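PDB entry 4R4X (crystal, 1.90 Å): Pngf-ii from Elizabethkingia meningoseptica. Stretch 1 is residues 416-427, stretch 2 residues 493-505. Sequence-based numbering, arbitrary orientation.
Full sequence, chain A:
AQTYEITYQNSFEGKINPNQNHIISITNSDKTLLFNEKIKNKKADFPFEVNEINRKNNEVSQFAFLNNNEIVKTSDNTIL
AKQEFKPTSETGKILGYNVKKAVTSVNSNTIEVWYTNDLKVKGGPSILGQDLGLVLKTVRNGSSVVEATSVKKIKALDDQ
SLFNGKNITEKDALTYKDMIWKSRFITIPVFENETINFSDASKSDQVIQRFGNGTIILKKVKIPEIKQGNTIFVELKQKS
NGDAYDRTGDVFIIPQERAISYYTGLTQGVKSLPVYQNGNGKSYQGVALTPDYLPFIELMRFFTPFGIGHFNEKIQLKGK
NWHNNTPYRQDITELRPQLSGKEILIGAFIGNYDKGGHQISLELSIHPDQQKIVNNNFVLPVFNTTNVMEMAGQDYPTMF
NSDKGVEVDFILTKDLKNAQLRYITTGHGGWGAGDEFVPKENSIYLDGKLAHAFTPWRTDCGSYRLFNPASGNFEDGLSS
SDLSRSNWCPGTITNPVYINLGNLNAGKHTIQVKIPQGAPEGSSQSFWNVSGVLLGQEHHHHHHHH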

ATOM      1  N   LEU A 416      29.494  -0.837   5.532  1.00 16.75           N
ATOM      2  CA  LEU A 416      28.055  -1.080   5.495  1.00 17.87           C
ATOM      3  C   LEU A 416      27.772  -2.310   6.363  1.00 16.96           C
ATOM      4  O   LEU A 416      28.315  -3.387   6.092  1.00 17.24           O
ATOM      5  CB  LEU A 416      27.684  -1.314   4.042  1.00 18.83           C
ATOM      6  CG  LEU A 416      26.349  -0.898   3.483  1.00 20.53           C
ATOM      7  CD1 LEU A 416      26.034   0.570   3.784  1.00 19.65           C
ATOM      8  CD2 LEU A 416      26.365  -1.218   1.991  1.00 19.72           C
ATOM      9  N   LYS A 417      26.987  -2.133   7.421  1.00 15.20           N
ATOM     10  CA  LYS A 417      26.535  -3.228   8.260  1.00 16.21           C
ATOM     11  C   LYS A 417      25.280  -3.880   7.656  1.00 15.80           C
ATOM     12  O   LYS A 417      24.431  -3.200   7.086  1.00 14.86           O
ATOM     13  CB  LYS A 417      26.233  -2.721   9.678  1.00 17.31           C
ATOM     14  CG  LYS A 417      25.536  -3.730  10.570  1.00 18.80           C
ATOM     15  CD  LYS A 417      25.382  -3.242  11.989  1.00 20.56           C
ATOM     16  CE  LYS A 417      24.698  -4.276  12.867  1.00 22.06           C
ATOM     17  NZ  LYS A 417      24.413  -3.702  14.205  1.00 22.91           N
ATOM     18  N   ASN A 418      25.164  -5.191   7.816  1.00 15.64           N
ATOM     19  CA  ASN A 418      24.010  -5.961   7.326  1.00 16.33           C
ATOM     20  C   ASN A 418      23.689  -5.677   5.866  1.00 16.08           C
ATOM     21  O   ASN A 418      22.546  -5.442   5.507  1.00 16.92           O
ATOM     22  CB  ASN A 418      22.797  -5.752   8.234  1.00 17.19           C
ATOM     23  CG  ASN A 418      22.985  -6.362   9.607  1.00 19.24           C
ATOM     24  OD1 ASN A 418      23.745  -7.320   9.782  1.00 20.24           O
ATOM     25  ND2 ASN A 418      22.309  -5.807  10.595  1.00 20.70           N
ATOM     26  N   ALA A 419      24.705  -5.724   5.011  1.00 15.03           N
ATOM     27  CA  ALA A 419      24.499  -5.506   3.597  1.00 14.95           C
ATOM     28  C   ALA A 419      23.602  -6.601   3.015  1.00 14.78           C
ATOM     29  O   ALA A 419      23.707  -7.760   3.378  1.00 14.90           O
ATOM     30  CB  ALA A 419      25.820  -5.499   2.848  1.00 14.99           C
ATOM     31  N   GLN A 420      22.765  -6.218   2.070  1.00 14.35           N
ATOM     32  CA  GLN A 420      21.885  -7.162   1.398  1.00 14.83           C
ATOM     33  C   GLN A 420      21.805  -6.797  -0.067  1.00 13.76           C
ATOM     34  O   GLN A 420      21.925  -5.613  -0.419  1.00 13.76           O
ATOM     35  CB  GLN A 420      20.473  -7.096   1.969  1.00 16.26           C
ATOM     36  CG  GLN A 420      20.338  -7.463   3.432  1.00 17.67           C
ATOM     37  CD  GLN A 420      18.960  -7.108   3.938  1.00 20.51           C
ATOM     38  OE1 GLN A 420      18.048  -6.867   3.160  1.00 21.48           O
ATOM     39  NE2 GLN A 420      18.809  -7.066   5.246  1.00 24.00           N
ATOM     40  N   LEU A 421      21.576  -7.801  -0.913  1.00 13.08           N
ATOM     41  CA  LEU A 421      21.217  -7.547  -2.286  1.00 12.86           C
ATOM     42  C   LEU A 421      19.736  -7.827  -2.435  1.00 12.24           C
ATOM     43  O   LEU A 421      19.297  -8.962  -2.240  1.00 12.25           O
ATOM     44  CB  LEU A 421      22.014  -8.421  -3.255  1.00 13.39           C
ATOM     45  CG  LEU A 421      21.768  -8.119  -4.739  1.00 13.81           C
ATOM     46  CD1 LEU A 421      22.275  -6.740  -5.115  1.00 14.07           C
ATOM     47  CD2 LEU A 421      22.423  -9.158  -5.641  1.00 14.05           C
ATOM     48  N   ARG A 422      18.979  -6.777  -2.739  1.00 11.52           N
ATOM     49  CA  ARG A 422      17.566  -6.900  -3.103  1.00 12.01           C
ATOM     50  C   ARG A 422      17.554  -7.323  -4.547  1.00 11.96           C
ATOM     51  O   ARG A 422      17.972  -6.562  -5.421  1.00 11.54           O
ATOM     52  CB  ARG A 422      16.846  -5.565  -2.930  1.00 12.08           C
ATOM     53  CG  ARG A 422      15.364  -5.549  -3.317  1.00 12.72           C
ATOM     54  CD  ARG A 422      14.846  -4.125  -3.192  1.00 13.47           C
ATOM     55  NE  ARG A 422      13.434  -3.944  -3.533  1.00 13.47           N
ATOM     56  CZ  ARG A 422      12.963  -3.593  -4.729  1.00 12.94           C
ATOM     57  NH1 ARG A 422      11.662  -3.416  -4.880  1.00 13.47           N
ATOM     58  NH2 ARG A 422      13.762  -3.421  -5.769  1.00 13.67           N
ATOM     59  N   TYR A 423      17.092  -8.542  -4.790  1.00 12.28           N
ATOM     60  CA  TYR A 423      17.295  -9.209  -6.067  1.00 11.79           C
ATOM     61  C   TYR A 423      15.962  -9.703  -6.613  1.00 11.62           C
ATOM     62  O   TYR A 423      15.267 -10.498  -5.961  1.00 11.51           O
ATOM     63  CB  TYR A 423      18.248 -10.382  -5.888  1.00 11.74           C
ATOM     64  CG  TYR A 423      18.588 -11.162  -7.142  1.00 11.94           C
ATOM     65  CD1 TYR A 423      19.370 -10.599  -8.145  1.00 12.80           C
ATOM     66  CD2 TYR A 423      18.176 -12.484  -7.303  1.00 12.04           C
ATOM     67  CE1 TYR A 423      19.709 -11.319  -9.284  1.00 13.37           C
ATOM     68  CE2 TYR A 423      18.543 -13.223  -8.419  1.00 12.53           C
ATOM     69  CZ  TYR A 423      19.305 -12.635  -9.409  1.00 13.05           C
ATOM     70  OH  TYR A 423      19.637 -13.325 -10.551  1.00 14.66           O
ATOM     71  N   ILE A 424      15.600  -9.175  -7.774  1.00 11.43           N
ATOM     72  CA  ILE A 424      14.381  -9.573  -8.493  1.00 11.40           C
ATOM     73  C   ILE A 424      14.784 -10.302  -9.753  1.00 11.19           C
ATOM     74  O   ILE A 424      15.474  -9.744 -10.593  1.00 11.33           O
ATOM     75  CB  ILE A 424      13.504  -8.364  -8.856  1.00 11.73           C
ATOM     76  CG1 ILE A 424      13.201  -7.552  -7.606  1.00 12.22           C
ATOM     77  CG2 ILE A 424      12.190  -8.818  -9.503  1.00 11.82           C
ATOM     78  CD1 ILE A 424      12.434  -6.266  -7.864  1.00 12.90           C
ATOM     79  N   THR A 425      14.348 -11.545  -9.892  1.00 10.84           N
ATOM     80  CA  THR A 425      14.698 -12.338 -11.060  1.00 10.96           C
ATOM     81  C   THR A 425      13.499 -13.047 -11.663  1.00 10.94           C
ATOM     82  O   THR A 425      12.698 -13.651 -10.924  1.00 10.19           O
ATOM     83  CB  THR A 425      15.806 -13.380 -10.760  1.00 11.39           C
ATOM     84  OG1 THR A 425      16.073 -14.130 -11.951  1.00 11.68           O
ATOM     85  CG2 THR A 425      15.400 -14.346  -9.605  1.00 11.65           C
ATOM     86  N   THR A 426      13.401 -12.973 -12.995  1.00 10.66           N
ATOM     87  CA  THR A 426      12.469 -13.796 -13.766  1.00 11.22           C
ATOM     88  C   THR A 426      13.115 -14.306 -15.051  1.00 11.93           C
ATOM     89  O   THR A 426      13.911 -13.613 -15.685  1.00 11.85           O
ATOM     90  CB  THR A 426      11.147 -13.070 -14.086  1.00 11.47           C
ATOM     91  OG1 THR A 426      11.376 -11.881 -14.851  1.00 11.80           O
ATOM     92  CG2 THR A 426      10.419 -12.721 -12.815  1.00 11.58           C
ATOM     93  N   GLY A 427      12.763 -15.537 -15.396  1.00 11.98           N
ATOM     94  CA  GLY A 427      13.286 -16.229 -16.529  1.00 12.37           C
ATOM     95  C   GLY A 427      12.246 -16.246 -17.630  1.00 12.19           C
ATOM     96  O   GLY A 427      11.036 -16.355 -17.368  1.00 11.85           O
TER
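Stretch 2 (493-505) ITNPVYINLGNLN

Stretch 2 runs alongside stretch 1 as its antiparallel neighbour in a β-sheet. The axes of strands 419-427 and 497-504 approach to 4.5 Å, with an angle of 153° between their N-to-C directions, so Val497 lies beside Tyr423 while Leu504, at the far end, lies beside Leu416.

Ile493 is out of reach of stretch 1. Thr494 points toward it, and its OG1 comes within 3.6 Å of Thr426 CG2; the branched side chain offers a methyl group as well, with Thr494 CG2 3.8 Å from Thr425 O. Asn495 turns its side chain away, as a polar residue in an exposed loop can, but its carbonyl receives a bond from a water that also bonds Tyr423 O and Thr425 N. This water joins the loop at Asn495 to the strand of stretch 1, just beyond the last direct pair. Pro496 has no amide hydrogen to give, and it stands just outside the regular ladder. Its ring is useful as a compact apolar surface: CB lies 3.9 Å from Ile424 CG1, and CG covers one face of the Arg422 guanidinium.

From Val497 the backbone is extended and the ladder is regular. Val497 N donates to Tyr423 O and Tyr423 N donates to Val497 O, both at 2.9 Å. The β-branched valine suits an extended chain, and its CG2 packs 3.9 Å from Tyr423 CB and near the plane of the tyrosine ring, at its edge. Tyr498 emerges on the other face, together with Arg422 and Gln420. Its CE1 rests 3.7 Å from Arg422 CG, so the aromatic ring meets the aliphatic part of the arginine, whose side chain is fully extended through chi3.

Ile499 returns to the face of Val497 and is buried. Its N bonds Leu421 O at 2.9 Å, and its O accepts from Leu421 N at 2.8 Å. The same carbonyl receives a CA-H...O contact from Gln420, with Gln420 CA 3.1 Å from Ile499 O. The isoleucine side chain fills space between neighbours, with CB 4.3 Å from Leu421 CB and CD1 4.0 Å from Tyr423 CB. Asn500, opposite Gln420, is exposed, and a polar side chain fits there: a water donates to Asn500 OD1 and accepts from Gln420 NE2.

The strand then loses its regularity. Leu501 N still donates to Ala419 O at 2.9 Å, but its psi is near 0°, and its CD1 lies 4.2 Å from Leu421 CB. Gly502 follows with a phi of 78°, a value that favours glycine; its N donates to a water that in turn bonds Ala419 O. Asn503 uses its side chain in place of a backbone partner: OD1 accepts from Asn418 N at 2.9 Å, where stretch 1 turns its corner. Leu504 restores the pairing, with Leu504 N to Leu416 O and Leu416 N to Leu504 O both 2.8 Å. Its buried side chain packs on the small alanine, with Leu504 CD1 3.6 Å from Ala419 CB. Asn505 points away from stretch 1 and is exposed.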

ATOM      1  N   ILE A 493       2.592 -10.268  -8.743  1.00 11.11           N
ATOM      2  CA  ILE A 493       3.943  -9.726  -8.471  1.00 11.81           C
ATOM      3  C   ILE A 493       4.989 -10.835  -8.324  1.00 11.78           C
ATOM      4  O   ILE A 493       4.705 -11.886  -7.771  1.00 10.90           O
ATOM      5  CB  ILE A 493       3.937  -8.993  -7.131  1.00 12.04           C
ATOM      6  CG1 ILE A 493       3.091  -7.739  -7.251  1.00 12.22           C
ATOM      7  CG2 ILE A 493       5.363  -8.651  -6.637  1.00 12.49           C
ATOM      8  CD1 ILE A 493       2.749  -7.101  -5.937  1.00 12.64           C
ATOM      9  N   THR A 494       6.210 -10.572  -8.778  1.00 12.13           N
ATOM     10  CA  THR A 494       7.349 -11.416  -8.437  1.00 12.77           C
ATOM     11  C   THR A 494       8.075 -10.782  -7.247  1.00 13.32           C
ATOM     12  O   THR A 494       8.594  -9.665  -7.350  1.00 12.54           O
ATOM     13  CB  THR A 494       8.290 -11.587  -9.644  1.00 12.48           C
ATOM     14  OG1 THR A 494       7.634 -12.409 -10.622  1.00 12.68           O
ATOM     15  CG2 THR A 494       9.610 -12.223  -9.227  1.00 12.24           C
ATOM     16  N   ASN A 495       8.081 -11.487  -6.126  1.00 14.21           N
ATOM     17  CA  ASN A 495       8.734 -11.012  -4.888  1.00 15.93           C
ATOM     18  C   ASN A 495      10.230 -10.796  -5.036  1.00 14.20           C
ATOM     19  O   ASN A 495      10.885 -11.647  -5.603  1.00 13.62           O
ATOM     20  CB  ASN A 495       8.560 -12.068  -3.795  1.00 18.63           C
ATOM     21  CG  ASN A 495       7.280 -11.881  -3.001  1.00 22.72           C
ATOM     22  OD1 ASN A 495       6.222 -12.390  -3.346  1.00 29.01           O
ATOM     23  ND2 ASN A 495       7.377 -11.158  -1.931  1.00 24.53           N
ATOM     24  N   PRO A 496      10.778  -9.691  -4.495  1.00 12.99           N
ATOM     25  CA  PRO A 496      12.239  -9.666  -4.345  1.00 12.93           C
ATOM     26  C   PRO A 496      12.688 -10.685  -3.330  1.00 12.73           C
ATOM     27  O   PRO A 496      11.922 -11.028  -2.431  1.00 12.79           O
ATOM     28  CB  PRO A 496      12.537  -8.267  -3.786  1.00 13.11           C
ATOM     29  CG  PRO A 496      11.306  -7.459  -4.067  1.00 13.22           C
ATOM     30  CD  PRO A 496      10.155  -8.410  -4.149  1.00 13.40           C
ATOM     31  N   VAL A 497      13.909 -11.179  -3.485  1.00 12.75           N
ATOM     32  CA  VAL A 497      14.554 -11.867  -2.405  1.00 12.90           C
ATOM     33  C   VAL A 497      15.624 -10.941  -1.834  1.00 12.82           C
ATOM     34  O   VAL A 497      16.168 -10.084  -2.541  1.00 12.70           O
ATOM     35  CB  VAL A 497      15.124 -13.223  -2.849  1.00 14.01           C
ATOM     36  CG1 VAL A 497      14.015 -14.093  -3.454  1.00 14.47           C
ATOM     37  CG2 VAL A 497      16.288 -13.047  -3.797  1.00 14.05           C
ATOM     38  N   TYR A 498      15.894 -11.111  -0.553  1.00 12.09           N
ATOM     39  CA  TYR A 498      16.817 -10.261   0.165  1.00 13.12           C
ATOM     40  C   TYR A 498      18.008 -11.102   0.568  1.00 13.28           C
ATOM     41  O   TYR A 498      17.938 -11.866   1.527  1.00 14.10           O
ATOM     42  CB  TYR A 498      16.118  -9.674   1.369  1.00 13.30           C
ATOM     43  CG  TYR A 498      15.044  -8.750   0.906  1.00 13.28           C
ATOM     44  CD1 TYR A 498      15.338  -7.433   0.538  1.00 13.39           C
ATOM     45  CD2 TYR A 498      13.748  -9.205   0.756  1.00 14.22           C
ATOM     46  CE1 TYR A 498      14.344  -6.590   0.061  1.00 14.48           C
ATOM     47  CE2 TYR A 498      12.753  -8.371   0.264  1.00 14.83           C
ATOM     48  CZ  TYR A 498      13.057  -7.069  -0.059  1.00 14.93           C
ATOM     49  OH  TYR A 498      12.060  -6.260  -0.528  1.00 18.80           O
ATOM     50  N   ILE A 499      19.088 -10.981  -0.191  1.00 14.04           N
ATOM     51  CA  ILE A 499      20.226 -11.894  -0.051  1.00 14.30           C
ATOM     52  C   ILE A 499      21.233 -11.263   0.901  1.00 14.54           C
ATOM     53  O   ILE A 499      21.787 -10.190   0.623  1.00 13.88           O
ATOM     54  CB  ILE A 499      20.887 -12.156  -1.410  1.00 14.19           C
ATOM     55  CG1 ILE A 499      19.883 -12.869  -2.321  1.00 14.15           C
ATOM     56  CG2 ILE A 499      22.189 -12.941  -1.259  1.00 14.67           C
ATOM     57  CD1 ILE A 499      20.327 -12.995  -3.750  1.00 14.01           C
ATOM     58  N   ASN A 500      21.461 -11.927   2.014  1.00 14.95           N
ATOM     59  CA  ASN A 500      22.411 -11.423   3.009  1.00 15.28           C
ATOM     60  C   ASN A 500      23.840 -11.487   2.477  1.00 15.26           C
ATOM     61  O   ASN A 500      24.275 -12.528   1.997  1.00 15.18           O
ATOM     62  CB  ASN A 500      22.271 -12.208   4.311  1.00 16.87           C
ATOM     63  CG  ASN A 500      21.048 -11.792   5.121  1.00 18.65           C
ATOM     64  OD1 ASN A 500      20.510 -10.709   4.941  1.00 20.11           O
ATOM     65  ND2 ASN A 500      20.608 -12.660   6.025  1.00 19.32           N
ATOM     66  N   LEU A 501      24.549 -10.368   2.526  1.00 15.62           N
ATOM     67  CA  LEU A 501      25.942 -10.312   2.055  1.00 16.70           C
ATOM     68  C   LEU A 501      26.956 -10.176   3.196  1.00 17.88           C
ATOM     69  O   LEU A 501      28.174 -10.161   2.938  1.00 19.13           O
ATOM     70  CB  LEU A 501      26.110  -9.145   1.091  1.00 16.67           C
ATOM     71  CG  LEU A 501      25.242  -9.160  -0.155  1.00 17.80           C
ATOM     72  CD1 LEU A 501      25.498  -7.868  -0.908  1.00 18.94           C
ATOM     73  CD2 LEU A 501      25.548 -10.381  -1.019  1.00 18.38           C
ATOM     74  N   GLY A 502      26.463 -10.110   4.438  1.00 16.78           N
ATOM     75  CA  GLY A 502      27.290  -9.843   5.609  1.00 16.87           C
ATOM     76  C   GLY A 502      27.608  -8.355   5.679  1.00 16.69           C
ATOM     77  O   GLY A 502      26.976  -7.545   4.998  1.00 16.15           O
ATOM     78  N   ASN A 503      28.619  -7.993   6.464  1.00 16.00           N
ATOM     79  CA  ASN A 503      29.067  -6.606   6.537  1.00 15.56           C
ATOM     80  C   ASN A 503      30.122  -6.331   5.461  1.00 16.66           C
ATOM     81  O   ASN A 503      30.962  -7.207   5.142  1.00 16.15           O
ATOM     82  CB  ASN A 503      29.653  -6.318   7.937  1.00 16.41           C
ATOM     83  CG  ASN A 503      28.690  -6.664   9.069  1.00 17.14           C
ATOM     84  OD1 ASN A 503      27.461  -6.498   8.966  1.00 16.76           O
ATOM     85  ND2 ASN A 503      29.246  -7.156  10.153  1.00 16.96           N
ATOM     86  N   LEU A 504      30.090  -5.138   4.876  1.00 15.07           N
ATOM     87  CA  LEU A 504      31.019  -4.786   3.835  1.00 15.00           C
ATOM     88  C   LEU A 504      31.917  -3.651   4.281  1.00 15.96           C
ATOM     89  O   LEU A 504      31.441  -2.691   4.878  1.00 14.99           O
ATOM     90  CB  LEU A 504      30.296  -4.373   2.558  1.00 15.30           C
ATOM     91  CG  LEU A 504      29.363  -5.434   1.951  1.00 15.48           C
ATOM     92  CD1 LEU A 504      28.683  -4.826   0.756  1.00 16.06           C
ATOM     93  CD2 LEU A 504      30.131  -6.689   1.579  1.00 15.38           C
ATOM     94  N   ASN A 505      33.217  -3.791   4.004  1.00 16.80           N
ATOM     95  CA  ASN A 505      34.183  -2.706   4.254  1.00 18.16           C
ATOM     96  C   ASN A 505      34.036  -1.576   3.248  1.00 17.43           C
ATOM     97  O   ASN A 505      33.663  -1.792   2.109  1.00 16.74           O
ATOM     98  CB  ASN A 505      35.627  -3.217   4.125  1.00 18.88           C
ATOM     99  CG  ASN A 505      36.043  -4.073   5.283  1.00 20.89           C
ATOM    100  OD1 ASN A 505      35.371  -4.102   6.312  1.00 22.34           O
ATOM    101  ND2 ASN A 505      37.166  -4.800   5.124  1.00 21.65           N
TER
HETATM  102  O   HOH W   1      25.722  -8.888   8.262  1.00 29.83           O
HETATM  103  O   HOH W   2      23.738  -9.135   5.658  1.00 18.10           O
HETATM  104  O   HOH W   3      20.966  -8.553   6.624  1.00 29.73           O
HETATM  105  O   HOH W   4      13.563 -12.511  -7.203  1.00 15.88           O